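Side-chain contacts in Hydrogenase/urease maturation factor HypB (Helicobacter pylori, PDB 4LPS), which hydrolyses GTP slowly, binds nickel or zinc, and is required for nickel insertion into [NiFe] hydrogenase and for urease maturation: residues T61-L66 with F74-G79; E207-L212 with K225-E230. One frame throughout, in Å; residues are numbered along the deposited sequence.

Interaction 1: residues T61-L66 with F74-G79; sequences TMLENL and FCVVEG. With GDP (guanosine-5'-diphosphate), chain D.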
ATOM      1  N   THR A  61       9.976   1.011   4.577  1.00 10.79           N
ATOM      2  CA  THR A  61      11.225   0.427   4.095  1.00 11.52           C
ATOM      3  C   THR A  61      11.072  -0.038   2.654  1.00 18.49           C
ATOM      4  O   THR A  61      11.964   0.165   1.826  1.00 20.45           O
ATOM      5  CB  THR A  61      11.676  -0.763   4.966  1.00 11.64           C
ATOM      6  OG1 THR A  61      11.935  -0.313   6.304  1.00 14.57           O
ATOM      7  CG2 THR A  61      12.939  -1.400   4.397  1.00 12.58           C
ATOM      8  N   MET A  62       9.933  -0.657   2.361  1.00 14.40           N
ATOM      9  CA  MET A  62       9.644  -1.121   1.009  1.00 15.13           C
ATOM     10  C   MET A  62       9.640   0.032   0.009  1.00 15.51           C
ATOM     11  O   MET A  62      10.219  -0.074  -1.074  1.00 17.08           O
ATOM     12  CB  MET A  62       8.300  -1.840   0.968  1.00 10.35           C
ATOM     13  CG  MET A  62       7.980  -2.448  -0.382  1.00 12.15           C
ATOM     14  SD  MET A  62       6.294  -3.072  -0.428  1.00 25.94           S
ATOM     15  CE  MET A  62       5.396  -1.525  -0.326  1.00 21.53           C
ATOM     16  N   LEU A  63       8.978   1.127   0.374  1.00 12.73           N
ATOM     17  CA  LEU A  63       8.917   2.303  -0.488  1.00 13.31           C
ATOM     18  C   LEU A  63      10.300   2.922  -0.673  1.00 13.19           C
ATOM     19  O   LEU A  63      10.633   3.381  -1.766  1.00 16.50           O
ATOM     20  CB  LEU A  63       7.938   3.338   0.077  1.00 13.18           C
ATOM     21  CG  LEU A  63       6.466   2.913   0.155  1.00 10.47           C
ATOM     22  CD1 LEU A  63       5.611   4.025   0.724  1.00 10.91           C
ATOM     23  CD2 LEU A  63       5.956   2.518  -1.221  1.00  9.94           C
ATOM     24  N   GLU A  64      11.095   2.947   0.396  1.00 13.59           N
ATOM     25  CA  GLU A  64      12.478   3.412   0.310  1.00 16.64           C
ATOM     26  C   GLU A  64      13.263   2.599  -0.717  1.00 18.43           C
ATOM     27  O   GLU A  64      14.038   3.149  -1.499  1.00 21.54           O
ATOM     28  CB  GLU A  64      13.170   3.331   1.675  1.00 14.47           C
ATOM     29  CG  GLU A  64      12.737   4.389   2.684  1.00 17.27           C
ATOM     30  CD  GLU A  64      13.336   4.154   4.061  1.00 22.62           C
ATOM     31  OE1 GLU A  64      13.342   2.991   4.519  1.00 22.14           O
ATOM     32  OE2 GLU A  64      13.808   5.129   4.683  1.00 29.90           O
ATOM     33  N   ASN A  65      13.049   1.287  -0.707  1.00 14.36           N
ATOM     34  CA  ASN A  65      13.720   0.390  -1.643  1.00 17.26           C
ATOM     35  C   ASN A  65      13.188   0.516  -3.072  1.00 17.81           C
ATOM     36  O   ASN A  65      13.935   0.350  -4.036  1.00 18.51           O
ATOM     37  CB  ASN A  65      13.595  -1.056  -1.161  1.00 16.22           C
ATOM     38  CG  ASN A  65      14.471  -1.348   0.043  1.00 21.03           C
ATOM     39  OD1 ASN A  65      15.534  -0.750   0.207  1.00 23.21           O
ATOM     40  ND2 ASN A  65      14.020  -2.257   0.903  1.00 21.86           N
ATOM     41  N   LEU A  66      11.895   0.804  -3.208  1.00 14.52           N
ATOM     42  CA  LEU A  66      11.289   0.988  -4.526  1.00 16.13           C
ATOM     43  C   LEU A  66      11.825   2.242  -5.218  1.00 17.52           C
ATOM     44  O   LEU A  66      11.888   2.308  -6.446  1.00 17.87           O
ATOM     45  CB  LEU A  66       9.764   1.059  -4.414  1.00 15.49           C
ATOM     46  CG  LEU A  66       9.007  -0.264  -4.258  1.00 15.68           C
ATOM     47  CD1 LEU A  66       7.525  -0.006  -4.013  1.00 14.29           C
ATOM     48  CD2 LEU A  66       9.203  -1.140  -5.484  1.00 15.05           C
ATOM     49  N   PHE A  74       7.136   7.543  -8.670  1.00 17.17           N
ATOM     50  CA  PHE A  74       6.016   7.685  -7.751  1.00 15.74           C
ATOM     51  C   PHE A  74       6.209   8.794  -6.723  1.00 15.35           C
ATOM     52  O   PHE A  74       7.331   9.225  -6.453  1.00 15.74           O
ATOM     53  CB  PHE A  74       5.761   6.356  -7.032  1.00 15.00           C
ATOM     54  CG  PHE A  74       6.832   5.983  -6.048  1.00 15.58           C
ATOM     55  CD1 PHE A  74       8.017   5.412  -6.482  1.00 19.08           C
ATOM     56  CD2 PHE A  74       6.652   6.197  -4.691  1.00 16.30           C
ATOM     57  CE1 PHE A  74       9.006   5.061  -5.584  1.00 17.88           C
ATOM     58  CE2 PHE A  74       7.639   5.850  -3.785  1.00 18.47           C
ATOM     59  CZ  PHE A  74       8.816   5.281  -4.231  1.00 19.19           C
ATOM     60  N   CYS A  75       5.094   9.254  -6.165  1.00 14.76           N
ATOM     61  CA  CYS A  75       5.103  10.140  -5.009  1.00 16.47           C
ATOM     62  C   CYS A  75       4.229   9.499  -3.936  1.00 17.39           C
ATOM     63  O   CYS A  75       3.468   8.571  -4.222  1.00 13.25           O
ATOM     64  CB  CYS A  75       4.625  11.548  -5.379  1.00 16.79           C
ATOM     65  SG  CYS A  75       2.992  11.628  -6.114  1.00 18.71           S
ATOM     66  N   VAL A  76       4.338   9.974  -2.701  1.00 13.33           N
ATOM     67  CA  VAL A  76       3.718   9.267  -1.588  1.00 12.69           C
ATOM     68  C   VAL A  76       2.820  10.154  -0.729  1.00 14.86           C
ATOM     69  O   VAL A  76       3.141  11.310  -0.446  1.00 15.20           O
ATOM     70  CB  VAL A  76       4.800   8.617  -0.684  1.00 12.49           C
ATOM     71  CG1 VAL A  76       4.163   7.890   0.492  1.00 12.01           C
ATOM     72  CG2 VAL A  76       5.659   7.651  -1.486  1.00 12.62           C
ATOM     73  N   VAL A  77       1.677   9.601  -0.342  1.00 14.45           N
ATOM     74  CA  VAL A  77       0.856  10.178   0.709  1.00 13.84           C
ATOM     75  C   VAL A  77       0.968   9.288   1.948  1.00 13.57           C
ATOM     76  O   VAL A  77       0.625   8.104   1.903  1.00 15.21           O
ATOM     77  CB  VAL A  77      -0.616  10.311   0.275  1.00 13.22           C
ATOM     78  CG1 VAL A  77      -1.501  10.553   1.476  1.00 14.57           C
ATOM     79  CG2 VAL A  77      -0.775  11.436  -0.739  1.00 13.49           C
ATOM     80  N   GLU A  78       1.459   9.857   3.047  1.00 13.12           N
ATOM     81  CA  GLU A  78       1.722   9.090   4.265  1.00 14.96           C
ATOM     82  C   GLU A  78       0.644   9.306   5.309  1.00 14.60           C
ATOM     83  O   GLU A  78       0.303  10.447   5.625  1.00 14.09           O
ATOM     84  CB  GLU A  78       3.079   9.472   4.864  1.00 16.85           C
ATOM     85  CG  GLU A  78       4.271   8.770   4.244  1.00 21.61           C
ATOM     86  CD  GLU A  78       4.364   7.315   4.646  1.00 23.35           C
ATOM     87  OE1 GLU A  78       5.189   6.596   4.051  1.00 26.53           O
ATOM     88  OE2 GLU A  78       3.622   6.890   5.559  1.00 21.65           O
ATOM     89  N   GLY A  79       0.097   8.211   5.831  1.00 13.24           N
ATOM     90  CA  GLY A  79      -0.896   8.305   6.883  1.00 14.90           C
ATOM     91  C   GLY A  79      -0.376   7.836   8.229  1.00 17.30           C
ATOM     92  O   GLY A  79      -0.039   6.665   8.404  1.00 19.31           O
TER
HETATM   93  PB  GDP D 302       6.289   0.215   8.633  1.00 14.28           P
HETATM   94  O1B GDP D 302       6.062   0.745  10.026  1.00 14.98           O
HETATM   95  O2B GDP D 302       6.413   1.350   7.648  1.00  8.10           O
HETATM   96  O3B GDP D 302       5.128  -0.649   8.204  1.00 15.20           O
HETATM   97  O3A GDP D 302       7.616  -0.688   8.615  1.00 18.89           O
HETATM   98  PA  GDP D 302       9.104  -0.078   8.729  1.00 17.29           P
HETATM   99  O1A GDP D 302       9.628   0.264   7.359  1.00 13.76           O
HETATM  100  O2A GDP D 302       9.159   1.114   9.650  1.00 17.91           O
HETATM  101  O5' GDP D 302       9.926  -1.322   9.307  1.00 13.35           O
HETATM  102  C5' GDP D 302       9.901  -1.626  10.700  1.00 13.08           C
HETATM  103  C4' GDP D 302      11.145  -2.434  11.040  1.00 13.40           C
HETATM  104  O4' GDP D 302      11.206  -3.594  10.209  1.00 17.36           O
HETATM  105  C3' GDP D 302      12.402  -1.633  10.757  1.00 15.26           C
HETATM  106  O3' GDP D 302      13.335  -1.896  11.809  1.00 13.26           O
HETATM  107  C2' GDP D 302      12.953  -2.201   9.469  1.00 14.01           C
HETATM  108  O2' GDP D 302      14.378  -2.145   9.464  1.00 12.65           O
HETATM  109  C1' GDP D 302      12.467  -3.636   9.533  1.00 16.50           C
HETATM  110  N9  GDP D 302      12.278  -4.246   8.198  1.00 14.86           N
HETATM  111  C8  GDP D 302      11.608  -3.747   7.141  1.00 10.86           C
HETATM  112  N7  GDP D 302      11.639  -4.621   6.103  1.00 13.36           N
HETATM  113  C5  GDP D 302      12.329  -5.709   6.502  1.00 13.38           C
HETATM  114  C6  GDP D 302      12.738  -7.007   5.915  1.00 13.35           C
HETATM  115  O6  GDP D 302      12.433  -7.307   4.743  1.00 15.97           O
HETATM  116  N1  GDP D 302      13.446  -7.852   6.676  1.00 14.40           N
HETATM  117  C2  GDP D 302      13.790  -7.553   7.944  1.00 14.35           C
HETATM  118  N2  GDP D 302      14.508  -8.449   8.662  1.00 10.72           N
HETATM  119  N3  GDP D 302      13.450  -6.388   8.545  1.00 14.74           N
HETATM  120  C4  GDP D 302      12.736  -5.452   7.884  1.00 16.11           C
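The ring of Phe-74 meets the helix segment 61-66 at its edge: CZ lies 3.6 Å from the carbonyl O of Leu-63, which sits near the ring plane. Leu-66 C lies oblique to the ring, 4.0 Å from CE1 of Phe-74, while CG2 of Val-76 on the ring's own strand lies in plane at the edge. CB of Phe-74 already points toward the helix, and with CG between the backbone N and the carbonyl carbon (chi1 70°) CE1 and CZ come to lie against it. Farther along, Leu-63 and Val-76 meet tip to tip, CD1 to CG1 at 4.1 Å, and the same Leu-63 CD1 is 4.2 Å from Glu-78 OE1. The segment axes run nearly antiparallel, at 162° and 10.7 Å apart. At the other end of the helix segment, Thr-61 grips one alpha-phosphate oxygen of GDP twice: its N is 2.9 Å and its OG1 2.6 Å from O1A. Leu-90 of helix 85-91 touches both Leu-63 and Val-76. No hydrogen bond joins the two segments, so dispersion and a carbonyl facing an aromatic C-H edge hold the P-loop helix to strand 74-80, while Thr-61 hydrogen-bonds to the nucleotide.

Interaction 2: residues E207-L212 with K225-E230; sequences EAPIFL and KNFLLE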
ATOM      1  N   GLU A 207      -7.874 -15.466  -6.050  1.00 30.37           N
ATOM      2  CA  GLU A 207      -7.388 -14.744  -7.226  1.00 31.69           C
ATOM      3  C   GLU A 207      -6.228 -13.807  -6.888  1.00 25.69           C
ATOM      4  O   GLU A 207      -5.498 -13.365  -7.777  1.00 24.58           O
ATOM      5  CB  GLU A 207      -8.518 -13.945  -7.885  1.00 36.72           C
ATOM      6  CG  GLU A 207      -9.053 -12.785  -7.053  1.00 39.13           C
ATOM      7  CD  GLU A 207     -10.308 -13.140  -6.280  1.00 44.73           C
ATOM      8  OE1 GLU A 207     -10.348 -14.234  -5.678  1.00 41.50           O
ATOM      9  OE2 GLU A 207     -11.254 -12.323  -6.273  1.00 49.01           O
ATOM     10  N   ALA A 208      -6.065 -13.499  -5.607  1.00 24.10           N
ATOM     11  CA  ALA A 208      -5.034 -12.555  -5.183  1.00 20.20           C
ATOM     12  C   ALA A 208      -3.662 -13.221  -5.149  1.00 21.55           C
ATOM     13  O   ALA A 208      -3.483 -14.254  -4.499  1.00 20.69           O
ATOM     14  CB  ALA A 208      -5.372 -11.976  -3.820  1.00 18.38           C
ATOM     15  N   PRO A 209      -2.684 -12.627  -5.848  1.00 18.56           N
ATOM     16  CA  PRO A 209      -1.311 -13.143  -5.852  1.00 20.46           C
ATOM     17  C   PRO A 209      -0.606 -12.901  -4.520  1.00 23.87           C
ATOM     18  O   PRO A 209      -0.940 -11.949  -3.816  1.00 16.40           O
ATOM     19  CB  PRO A 209      -0.646 -12.352  -6.982  1.00 18.47           C
ATOM     20  CG  PRO A 209      -1.414 -11.071  -7.037  1.00 17.58           C
ATOM     21  CD  PRO A 209      -2.835 -11.460  -6.736  1.00 18.10           C
ATOM     22  N   ILE A 210       0.339 -13.768  -4.175  1.00 17.91           N
ATOM     23  CA  ILE A 210       1.104 -13.620  -2.943  1.00 17.03           C
ATOM     24  C   ILE A 210       2.588 -13.460  -3.264  1.00 17.05           C
ATOM     25  O   ILE A 210       3.145 -14.217  -4.062  1.00 18.14           O
ATOM     26  CB  ILE A 210       0.900 -14.827  -1.994  1.00 20.10           C
ATOM     27  CG1 ILE A 210      -0.594 -15.071  -1.758  1.00 23.10           C
ATOM     28  CG2 ILE A 210       1.609 -14.600  -0.671  1.00 18.74           C
ATOM     29  CD1 ILE A 210      -0.898 -16.269  -0.866  1.00 23.81           C
ATOM     30  N   PHE A 211       3.224 -12.471  -2.642  1.00 15.85           N
ATOM     31  CA  PHE A 211       4.635 -12.198  -2.888  1.00 16.97           C
ATOM     32  C   PHE A 211       5.477 -12.386  -1.633  1.00 15.60           C
ATOM     33  O   PHE A 211       5.137 -11.871  -0.569  1.00 14.65           O
ATOM     34  CB  PHE A 211       4.819 -10.771  -3.410  1.00 18.55           C
ATOM     35  CG  PHE A 211       4.219 -10.533  -4.765  1.00 23.41           C
ATOM     36  CD1 PHE A 211       2.914 -10.076  -4.889  1.00 22.02           C
ATOM     37  CD2 PHE A 211       4.958 -10.766  -5.914  1.00 25.27           C
ATOM     38  CE1 PHE A 211       2.358  -9.857  -6.133  1.00 21.75           C
ATOM     39  CE2 PHE A 211       4.407 -10.546  -7.164  1.00 27.47           C
ATOM     40  CZ  PHE A 211       3.104 -10.091  -7.273  1.00 24.67           C
ATOM     41  N   LEU A 212       6.576 -13.120  -1.769  1.00 16.54           N
ATOM     42  CA  LEU A 212       7.597 -13.169  -0.732  1.00 16.38           C
ATOM     43  C   LEU A 212       8.555 -12.008  -0.947  1.00 16.58           C
ATOM     44  O   LEU A 212       9.141 -11.871  -2.021  1.00 20.90           O
ATOM     45  CB  LEU A 212       8.348 -14.501  -0.758  1.00 17.78           C
ATOM     46  CG  LEU A 212       7.667 -15.702  -0.103  1.00 18.23           C
ATOM     47  CD1 LEU A 212       8.336 -16.997  -0.541  1.00 23.72           C
ATOM     48  CD2 LEU A 212       7.697 -15.570   1.413  1.00 17.40           C
ATOM     49  N   LYS A 225       8.043  -4.702  -8.311  1.00 20.55           N
ATOM     50  CA  LYS A 225       8.038  -3.471  -9.098  1.00 22.85           C
ATOM     51  C   LYS A 225       7.508  -3.719 -10.509  1.00 23.87           C
ATOM     52  O   LYS A 225       6.682  -2.956 -11.015  1.00 19.36           O
ATOM     53  CB  LYS A 225       9.453  -2.874  -9.152  1.00 24.79           C
ATOM     54  CG  LYS A 225       9.594  -1.573  -9.942  1.00 22.13           C
ATOM     55  CD  LYS A 225       9.932  -1.804 -11.413  1.00 21.87           C
ATOM     56  CE  LYS A 225      11.323  -2.379 -11.587  1.00 23.12           C
ATOM     57  NZ  LYS A 225      11.647  -2.593 -13.027  1.00 25.17           N
ATOM     58  N   ASN A 226       7.994  -4.784 -11.141  1.00 20.10           N
ATOM     59  CA  ASN A 226       7.575  -5.124 -12.495  1.00 23.26           C
ATOM     60  C   ASN A 226       6.109  -5.519 -12.534  1.00 20.50           C
ATOM     61  O   ASN A 226       5.406  -5.241 -13.505  1.00 22.10           O
ATOM     62  CB  ASN A 226       8.438  -6.256 -13.059  1.00 23.09           C
ATOM     63  CG  ASN A 226       9.830  -5.794 -13.444  1.00 28.73           C
ATOM     64  OD1 ASN A 226      10.038  -4.630 -13.783  1.00 29.44           O
ATOM     65  ND2 ASN A 226      10.791  -6.713 -13.400  1.00 25.90           N
ATOM     66  N   PHE A 227       5.657  -6.172 -11.467  1.00 19.40           N
ATOM     67  CA  PHE A 227       4.248  -6.496 -11.284  1.00 21.30           C
ATOM     68  C   PHE A 227       3.386  -5.239 -11.300  1.00 18.84           C
ATOM     69  O   PHE A 227       2.359  -5.185 -11.979  1.00 18.05           O
ATOM     70  CB  PHE A 227       4.059  -7.260  -9.970  1.00 19.87           C
ATOM     71  CG  PHE A 227       2.628  -7.393  -9.537  1.00 21.48           C
ATOM     72  CD1 PHE A 227       1.775  -8.285 -10.171  1.00 23.82           C
ATOM     73  CD2 PHE A 227       2.141  -6.639  -8.480  1.00 19.17           C
ATOM     74  CE1 PHE A 227       0.458  -8.410  -9.768  1.00 22.75           C
ATOM     75  CE2 PHE A 227       0.826  -6.758  -8.070  1.00 22.87           C
ATOM     76  CZ  PHE A 227      -0.016  -7.647  -8.715  1.00 22.27           C
ATOM     77  N   LEU A 228       3.817  -4.226 -10.556  1.00 16.92           N
ATOM     78  CA  LEU A 228       3.093  -2.964 -10.488  1.00 16.23           C
ATOM     79  C   LEU A 228       3.072  -2.267 -11.842  1.00 17.26           C
ATOM     80  O   LEU A 228       2.057  -1.693 -12.237  1.00 17.14           O
ATOM     81  CB  LEU A 228       3.719  -2.051  -9.434  1.00 15.42           C
ATOM     82  CG  LEU A 228       3.596  -2.502  -7.977  1.00 14.41           C
ATOM     83  CD1 LEU A 228       4.228  -1.479  -7.049  1.00 13.80           C
ATOM     84  CD2 LEU A 228       2.140  -2.729  -7.597  1.00 15.00           C
ATOM     85  N   LEU A 229       4.203  -2.319 -12.542  1.00 18.90           N
ATOM     86  CA  LEU A 229       4.334  -1.706 -13.857  1.00 22.08           C
ATOM     87  C   LEU A 229       3.366  -2.340 -14.848  1.00 23.44           C
ATOM     88  O   LEU A 229       2.766  -1.650 -15.673  1.00 21.71           O
ATOM     89  CB  LEU A 229       5.771  -1.832 -14.372  1.00 24.85           C
ATOM     90  CG  LEU A 229       6.811  -0.864 -13.803  1.00 26.45           C
ATOM     91  CD1 LEU A 229       8.160  -1.077 -14.472  1.00 31.54           C
ATOM     92  CD2 LEU A 229       6.351   0.578 -13.971  1.00 25.86           C
ATOM     93  N   GLU A 230       3.227  -3.658 -14.768  1.00 24.31           N
ATOM     94  CA  GLU A 230       2.333  -4.375 -15.666  1.00 27.18           C
ATOM     95  C   GLU A 230       0.876  -4.086 -15.316  1.00 23.32           C
ATOM     96  O   GLU A 230       0.020  -4.001 -16.199  1.00 24.17           O
ATOM     97  CB  GLU A 230       2.613  -5.879 -15.613  1.00 33.91           C
ATOM     98  CG  GLU A 230       1.540  -6.745 -16.261  1.00 39.27           C
ATOM     99  CD  GLU A 230       1.423  -6.523 -17.761  1.00 44.99           C
ATOM    100  OE1 GLU A 230       2.367  -5.974 -18.371  1.00 48.80           O
ATOM    101  OE2 GLU A 230       0.377  -6.898 -18.334  1.00 44.11           O
TER
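Phe-211 drives the edge of its ring into a face of Phe-227, and this edge-to-face pair is the tight part of the contact. The centroids are 4.8 Å apart and the planes meet at 55°, well short of a perpendicular T. Phe-211 CZ makes the closest approach, 3.6 Å from Phe-227 CG; it stands 3.5 Å above the ring plane and is displaced toward the rim, so the CB side of Phe-227 receives it. CE1 of Phe-211 follows across the same ring, 4.0 Å from Phe-227 CE2. With CG anti to the backbone N (chi1 168°), the Phe-227 ring projects from the helix to meet the strand.

The looser part is at Pro-209, whose CG comes obliquely to Phe-227 CZ at 4.1 Å, the two side chains crossing at about a right angle. All three touching residues remain partly exposed, only 129 Å² is buried in total, and no hydrogen bond spans the segments.

The contact is plain packing between edge strand 210-212, with the proline just before it, and the C-terminal helix 218-234. Phe-224, one turn earlier on that helix, adds a second edge-to-face partner for Phe-211, and Phe-227 also touches Met-152 of strand 152-158. Backbone bonds tie Pro-209 and Phe-211 to strand 178-182, while Ile-210 packs against helix 194-204.

From the N terminus, interaction 1 comes first: helix 59-66, following strand 47-52 and the P-loop, is joined to strand 74-80 across the seven residues separating its segments. That loop is closed well before interaction 2 begins, so the two neither nest nor cross. Interaction 2 closes a second connection, 12 residues long and including the start of helix 218-234. Their centres lie 16 Å apart, yet they meet directly, with Leu-66 CD2 packing on Lys-225 CB at 4.1 Å. Both reach the same parallel sheet: 61-66/74-79 ties the nucleotide-binding helix to strand 74-80, next to edge strand 97-101, and 207-212/225-230 fastens the C-terminal helix to the far edge.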